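Local coordinates for protein saframycin Mx1 synthetase B (Legionella pneumophila subsp. pneumophila, PDB 3KXW) that is an AMP-binding enzyme of the ANL clan that holds 5'-O-[(S)-(dodecanoyloxy)(hydroxy)phosphoryl]adenosine in a pocket, at residues 209-214 with 235-241; 107-111 with 179-183. All coordinates share one frame; numbering follows the deposited sequence.

Contact 1 (209-214 with 235-241)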
loop_
_atom_site.group_PDB
_atom_site.type_symbol
_atom_site.label_atom_id
_atom_site.label_comp_id
_atom_site.label_asym_id
_atom_site.label_seq_id
_atom_site.Cartn_x
_atom_site.Cartn_y
_atom_site.Cartn_z
ATOM N N THR A 209 -13.900 -13.396 12.504
ATOM C CA THR A 209 -12.899 -12.460 11.974
ATOM C C THR A 209 -13.451 -11.047 11.870
ATOM O O THR A 209 -14.572 -10.846 11.392
ATOM C CB THR A 209 -12.407 -12.892 10.578
ATOM O OG1 THR A 209 -11.774 -14.180 10.665
ATOM C CG2 THR A 209 -11.429 -11.861 10.008
ATOM N N ILE A 210 -12.673 -10.067 12.318
ATOM C CA ILE A 210 -13.006 -8.672 12.082
ATOM C C ILE A 210 -11.751 -7.960 11.581
ATOM O O ILE A 210 -10.699 -8.026 12.192
ATOM C CB ILE A 210 -13.541 -8.000 13.354
ATOM C CG1 ILE A 210 -14.880 -8.661 13.744
ATOM C CG2 ILE A 210 -13.717 -6.490 13.148
ATOM C CD1 ILE A 210 -15.525 -8.046 14.964
ATOM N N ILE A 211 -11.852 -7.290 10.446
ATOM C CA ILE A 211 -10.668 -6.622 9.942
ATOM C C ILE A 211 -10.706 -5.140 10.263
ATOM O O ILE A 211 -11.734 -4.486 10.075
ATOM C CB ILE A 211 -10.528 -6.838 8.423
ATOM C CG1 ILE A 211 -10.376 -8.340 8.118
ATOM C CG2 ILE A 211 -9.380 -5.996 7.864
ATOM C CD1 ILE A 211 -10.338 -8.666 6.611
ATOM N N PHE A 212 -9.603 -4.596 10.757
ATOM C CA PHE A 212 -9.505 -3.143 10.863
ATOM C C PHE A 212 -8.458 -2.637 9.873
ATOM O O PHE A 212 -7.421 -3.273 9.691
ATOM C CB PHE A 212 -9.164 -2.667 12.279
ATOM C CG PHE A 212 -9.185 -1.191 12.394
ATOM C CD1 PHE A 212 -10.376 -0.532 12.695
ATOM C CD2 PHE A 212 -8.067 -0.431 12.047
ATOM C CE1 PHE A 212 -10.419 0.854 12.728
ATOM C CE2 PHE A 212 -8.120 0.946 12.073
ATOM C CZ PHE A 212 -9.301 1.598 12.410
ATOM N N SER A 213 -8.723 -1.513 9.228
ATOM C CA SER A 213 -7.726 -0.957 8.334
ATOM C C SER A 213 -7.722 0.552 8.302
ATOM O O SER A 213 -8.776 1.162 8.214
ATOM C CB SER A 213 -7.942 -1.491 6.927
ATOM O OG SER A 213 -6.924 -1.029 6.047
ATOM N N TRP A 214 -6.536 1.154 8.363
ATOM C CA TRP A 214 -6.396 2.577 8.002
ATOM C C TRP A 214 -5.698 2.726 6.653
ATOM O O TRP A 214 -5.416 3.848 6.231
ATOM C CB TRP A 214 -5.595 3.368 9.059
ATOM C CG TRP A 214 -4.235 2.751 9.354
ATOM C CD1 TRP A 214 -3.939 1.903 10.373
ATOM C CD2 TRP A 214 -3.013 2.939 8.620
ATOM N NE1 TRP A 214 -2.610 1.534 10.320
ATOM C CE2 TRP A 214 -2.022 2.158 9.252
ATOM C CE3 TRP A 214 -2.660 3.688 7.495
ATOM C CZ2 TRP A 214 -0.710 2.091 8.794
ATOM C CZ3 TRP A 214 -1.341 3.635 7.042
ATOM C CH2 TRP A 214 -0.382 2.836 7.687
ATOM N N ILE A 235 -17.326 -10.794 6.046
ATOM C CA ILE A 235 -16.617 -10.399 7.260
ATOM C C ILE A 235 -16.609 -8.901 7.400
ATOM O O ILE A 235 -16.438 -8.186 6.405
ATOM C CB ILE A 235 -15.123 -10.796 7.155
ATOM C CG1 ILE A 235 -14.964 -12.312 7.143
ATOM C CG2 ILE A 235 -14.287 -10.152 8.292
ATOM C CD1 ILE A 235 -15.706 -12.999 8.208
ATOM N N GLN A 236 -16.742 -8.400 8.621
ATOM C CA GLN A 236 -16.751 -6.942 8.805
ATOM C C GLN A 236 -15.408 -6.287 8.467
ATOM O O GLN A 236 -14.346 -6.802 8.842
ATOM C CB GLN A 236 -17.124 -6.573 10.236
ATOM C CG GLN A 236 -18.599 -6.705 10.578
ATOM C CD GLN A 236 -18.913 -6.029 11.892
ATOM O OE1 GLN A 236 -19.028 -6.679 12.938
ATOM N NE2 GLN A 236 -19.052 -4.718 11.846
ATOM N N ALA A 237 -15.463 -5.157 7.758
ATOM C CA ALA A 237 -14.293 -4.316 7.531
ATOM C C ALA A 237 -14.529 -3.018 8.295
ATOM O O ALA A 237 -15.543 -2.340 8.077
ATOM C CB ALA A 237 -14.115 -4.035 6.019
ATOM N N ILE A 238 -13.638 -2.684 9.225
ATOM C CA ILE A 238 -13.783 -1.439 9.975
ATOM C C ILE A 238 -12.620 -0.540 9.620
ATOM O O ILE A 238 -11.472 -0.977 9.706
ATOM C CB ILE A 238 -13.733 -1.678 11.524
ATOM C CG1 ILE A 238 -14.667 -2.821 11.930
ATOM C CG2 ILE A 238 -14.017 -0.357 12.285
ATOM C CD1 ILE A 238 -16.073 -2.518 11.829
HETATM N N MSE A 239 -12.893 0.699 9.211
HETATM C CA MSE A 239 -11.850 1.491 8.564
HETATM C C MSE A 239 -11.768 2.958 9.004
HETATM O O MSE A 239 -12.738 3.546 9.456
HETATM C CB MSE A 239 -12.042 1.453 7.047
HETATM C CG MSE A 239 -11.888 0.064 6.440
HETATM SE SE MSE A 239 -12.774 0.060 4.678
HETATM C CE MSE A 239 -14.648 0.079 5.319
HETATM N N MSE A 240 -10.586 3.529 8.839
HETATM C CA MSE A 240 -10.427 4.967 8.891
HETATM C C MSE A 240 -9.405 5.359 7.830
HETATM O O MSE A 240 -8.799 4.491 7.173
HETATM C CB MSE A 240 -9.952 5.409 10.273
HETATM C CG MSE A 240 -8.533 4.979 10.601
HETATM SE SE MSE A 240 -8.048 5.506 12.434
HETATM C CE MSE A 240 -6.261 4.725 12.471
ATOM N N SER A 241 -9.190 6.659 7.666
ATOM C CA SER A 241 -8.257 7.134 6.649
ATOM C C SER A 241 -6.794 7.105 7.111
ATOM O O SER A 241 -6.508 7.159 8.301
ATOM C CB SER A 241 -8.615 8.559 6.242
ATOM O OG SER A 241 -8.350 9.450 7.311
HETATM O O HOH W 1 -17.133 -10.190 10.875
#
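Ile235 meets Thr209 just ahead of the pairing: its CG2 lies 3.2 Å from Thr209 O and also touches Thr209 CG2. A water takes over one step on, donating to Thr209 O and accepting from Gln236 N. Regular bonding begins with Gln236 O, which receives Ile211 N at 3.0 Å. Ala237 lies beside Ile211 on the sheet face that packs on Pro230 of helix 220-233. That helix is the crossover of a beta-alpha-beta unit whose two strands, 210-213 and 236-239, run parallel at 23° as neighbours in a mixed sheet; Ile211 also comes close to the bound ligand. Ile238 is gripped at both ends of its backbone: N donates to Ile211 O at 2.8 Å, and O accepts Ser213 N at 2.8 Å and a CA-H...O contact from Phe212. With CG anti to the backbone N (chi1 -175°), the Phe212 ring sets one face over Ile238 O, while its CD1 reaches Ile238 CG2 at 3.7 Å. Selenomethionine Met239, on the other face, lays CB and CG beside Ser213 O. The next selenomethionine, Met240, donates its N to that same oxygen at 3.0 Å. Its CG packs on Trp214 CB, and its SE sits at the edge of the Phe212 ring, 5.4 Å from the centroid, a Met-aromatic contact. Ser241 is an N-cap, its OG taking Ser244 N.

Contact 2 (107-111 with 179-183)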
loop_
_atom_site.group_PDB
_atom_site.type_symbol
_atom_site.label_atom_id
_atom_site.label_comp_id
_atom_site.label_asym_id
_atom_site.label_seq_id
_atom_site.Cartn_x
_atom_site.Cartn_y
_atom_site.Cartn_z
ATOM N N ALA A 107 -2.513 12.070 -11.626
ATOM C CA ALA A 107 -3.877 11.916 -12.130
ATOM C C ALA A 107 -3.945 12.159 -13.637
ATOM O O ALA A 107 -4.578 11.406 -14.362
ATOM C CB ALA A 107 -4.851 12.849 -11.375
ATOM N N GLN A 108 -3.303 13.217 -14.122
ATOM C CA GLN A 108 -3.322 13.486 -15.552
ATOM C C GLN A 108 -2.674 12.356 -16.358
ATOM O O GLN A 108 -3.139 12.001 -17.443
ATOM C CB GLN A 108 -2.612 14.814 -15.867
ATOM C CG GLN A 108 -2.401 15.032 -17.363
ATOM C CD GLN A 108 -3.711 15.274 -18.091
ATOM O OE1 GLN A 108 -4.190 14.430 -18.860
ATOM N NE2 GLN A 108 -4.314 16.417 -17.830
ATOM N N ARG A 109 -1.575 11.802 -15.852
ATOM C CA ARG A 109 -0.924 10.707 -16.573
ATOM C C ARG A 109 -1.810 9.466 -16.585
ATOM O O ARG A 109 -1.816 8.724 -17.548
ATOM C CB ARG A 109 0.457 10.382 -15.987
ATOM C CG ARG A 109 1.493 11.479 -16.175
ATOM C CD ARG A 109 2.728 11.257 -15.294
ATOM N NE ARG A 109 3.516 12.484 -15.245
ATOM C CZ ARG A 109 4.333 12.866 -16.219
ATOM N NH1 ARG A 109 4.500 12.090 -17.282
ATOM N NH2 ARG A 109 4.999 14.012 -16.127
ATOM N N ILE A 110 -2.563 9.256 -15.512
ATOM C CA ILE A 110 -3.478 8.118 -15.438
ATOM C C ILE A 110 -4.670 8.308 -16.386
ATOM O O ILE A 110 -5.085 7.386 -17.095
ATOM C CB ILE A 110 -3.911 7.857 -13.990
ATOM C CG1 ILE A 110 -2.763 7.181 -13.241
ATOM C CG2 ILE A 110 -5.165 6.986 -13.937
ATOM C CD1 ILE A 110 -3.008 6.982 -11.742
ATOM N N VAL A 111 -5.194 9.522 -16.437
ATOM C CA VAL A 111 -6.244 9.815 -17.405
ATOM C C VAL A 111 -5.780 9.597 -18.846
ATOM O O VAL A 111 -6.492 9.018 -19.649
ATOM C CB VAL A 111 -6.828 11.242 -17.211
ATOM C CG1 VAL A 111 -7.748 11.645 -18.406
ATOM C CG2 VAL A 111 -7.576 11.311 -15.896
ATOM N N THR A 179 6.713 6.832 -12.013
ATOM C CA THR A 179 5.959 8.078 -11.900
ATOM C C THR A 179 5.703 8.694 -13.271
ATOM O O THR A 179 4.671 9.339 -13.477
ATOM C CB THR A 179 6.651 9.102 -10.988
ATOM O OG1 THR A 179 8.007 9.280 -11.415
ATOM C CG2 THR A 179 6.660 8.599 -9.551
HETATM N N MSE A 180 6.615 8.470 -14.218
HETATM C CA MSE A 180 6.495 9.095 -15.544
HETATM C C MSE A 180 5.540 8.387 -16.500
HETATM O O MSE A 180 4.915 9.032 -17.340
HETATM C CB MSE A 180 7.872 9.292 -16.190
HETATM C CG MSE A 180 8.820 10.182 -15.351
HETATM SE SE MSE A 180 8.111 12.020 -14.997
HETATM C CE MSE A 180 7.988 12.605 -16.865
ATOM N N HIS A 181 5.427 7.066 -16.386
ATOM C CA HIS A 181 4.410 6.337 -17.138
ATOM C C HIS A 181 3.744 5.331 -16.203
ATOM O O HIS A 181 4.090 4.160 -16.206
ATOM C CB HIS A 181 5.027 5.614 -18.337
ATOM C CG HIS A 181 5.658 6.529 -19.341
ATOM N ND1 HIS A 181 4.925 7.244 -20.267
ATOM C CD2 HIS A 181 6.957 6.839 -19.571
ATOM C CE1 HIS A 181 5.742 7.961 -21.021
ATOM N NE2 HIS A 181 6.979 7.735 -20.619
ATOM N N PRO A 182 2.812 5.804 -15.371
ATOM C CA PRO A 182 2.247 4.956 -14.321
ATOM C C PRO A 182 1.728 3.661 -14.917
ATOM O O PRO A 182 1.102 3.683 -15.988
ATOM C CB PRO A 182 1.085 5.794 -13.775
ATOM C CG PRO A 182 1.519 7.202 -14.001
ATOM C CD PRO A 182 2.264 7.174 -15.330
ATOM N N LYS A 183 1.966 2.557 -14.218
ATOM C CA LYS A 183 1.571 1.225 -14.702
ATOM C C LYS A 183 0.256 0.806 -14.074
ATOM O O LYS A 183 0.170 0.653 -12.850
ATOM C CB LYS A 183 2.638 0.186 -14.338
ATOM C CG LYS A 183 3.976 0.364 -15.047
ATOM C CD LYS A 183 5.003 -0.599 -14.415
ATOM C CE LYS A 183 6.154 -0.933 -15.355
ATOM N NZ LYS A 183 7.079 0.226 -15.492
#
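Ile110 and Pro182 mark where a turn of helix 101-114 comes against the loop 179-183, their CA atoms 6.6 Å apart. Ile110 CG1 meets Pro182 CB at 4.1 Å, and both side chains also rest on Tyr174 of strand 169-174. Arg109 supplies most of the helix's share of the contact. Its CB sits against Pro182 CD at 3.7 Å; beyond it the chain runs extended from CG to NE, carrying CD past Thr179 O at 3.3 Å and the guanidinium to Met180. There NH1 makes a weak, bent hydrogen bond to Met180 O (3.1 Å, 128° at the hydrogen). Selenomethionine Met180 starts away from the helix, but bends at chi2 and chi3 (both close to -60°) fold its end back over the guanidinium: SE lies over one face, offset toward the rim, and CE approaches NH2 at 3.4 Å. The loop, joining strands 169-174 and 184-188, belongs to the Ser/Thr/Gly-rich signature motif of ANL enzymes, although the side chain of Pro182 is about 12 Å from the bound ligand at the nearest atoms. Thr179 O is buried here with no hydrogen-bond partner in the model. With its charge already paired through NE to Asp105 on its own helix, the Arg109 guanidinium probably meets the loop mainly by packing and a weak, diffuse attraction to the carbonyls of Thr179 and Met180, not by a strong directed bond.

Overall arrangement
Contact 1 is core and contact 2 only partly buried, nearer the surface; they lie on opposite sides of the chain's centre, with centres about 29 Å apart and no touch between them. They share no helix or strand, although all four segments belong to the same AMP-binding enzyme region, and contact 2 closes along the chain before contact 1 opens. The first joins neighbouring strands through a ladder of four backbone hydrogen bonds, with apolar side chains on both sheet faces. The second sets a helix against an irregular loop, where one arginine makes up most of the helix's side and backbone pairing is absent. Each also uses a selenomethionine against a flat group, an aromatic ring in one and a guanidinium in the other.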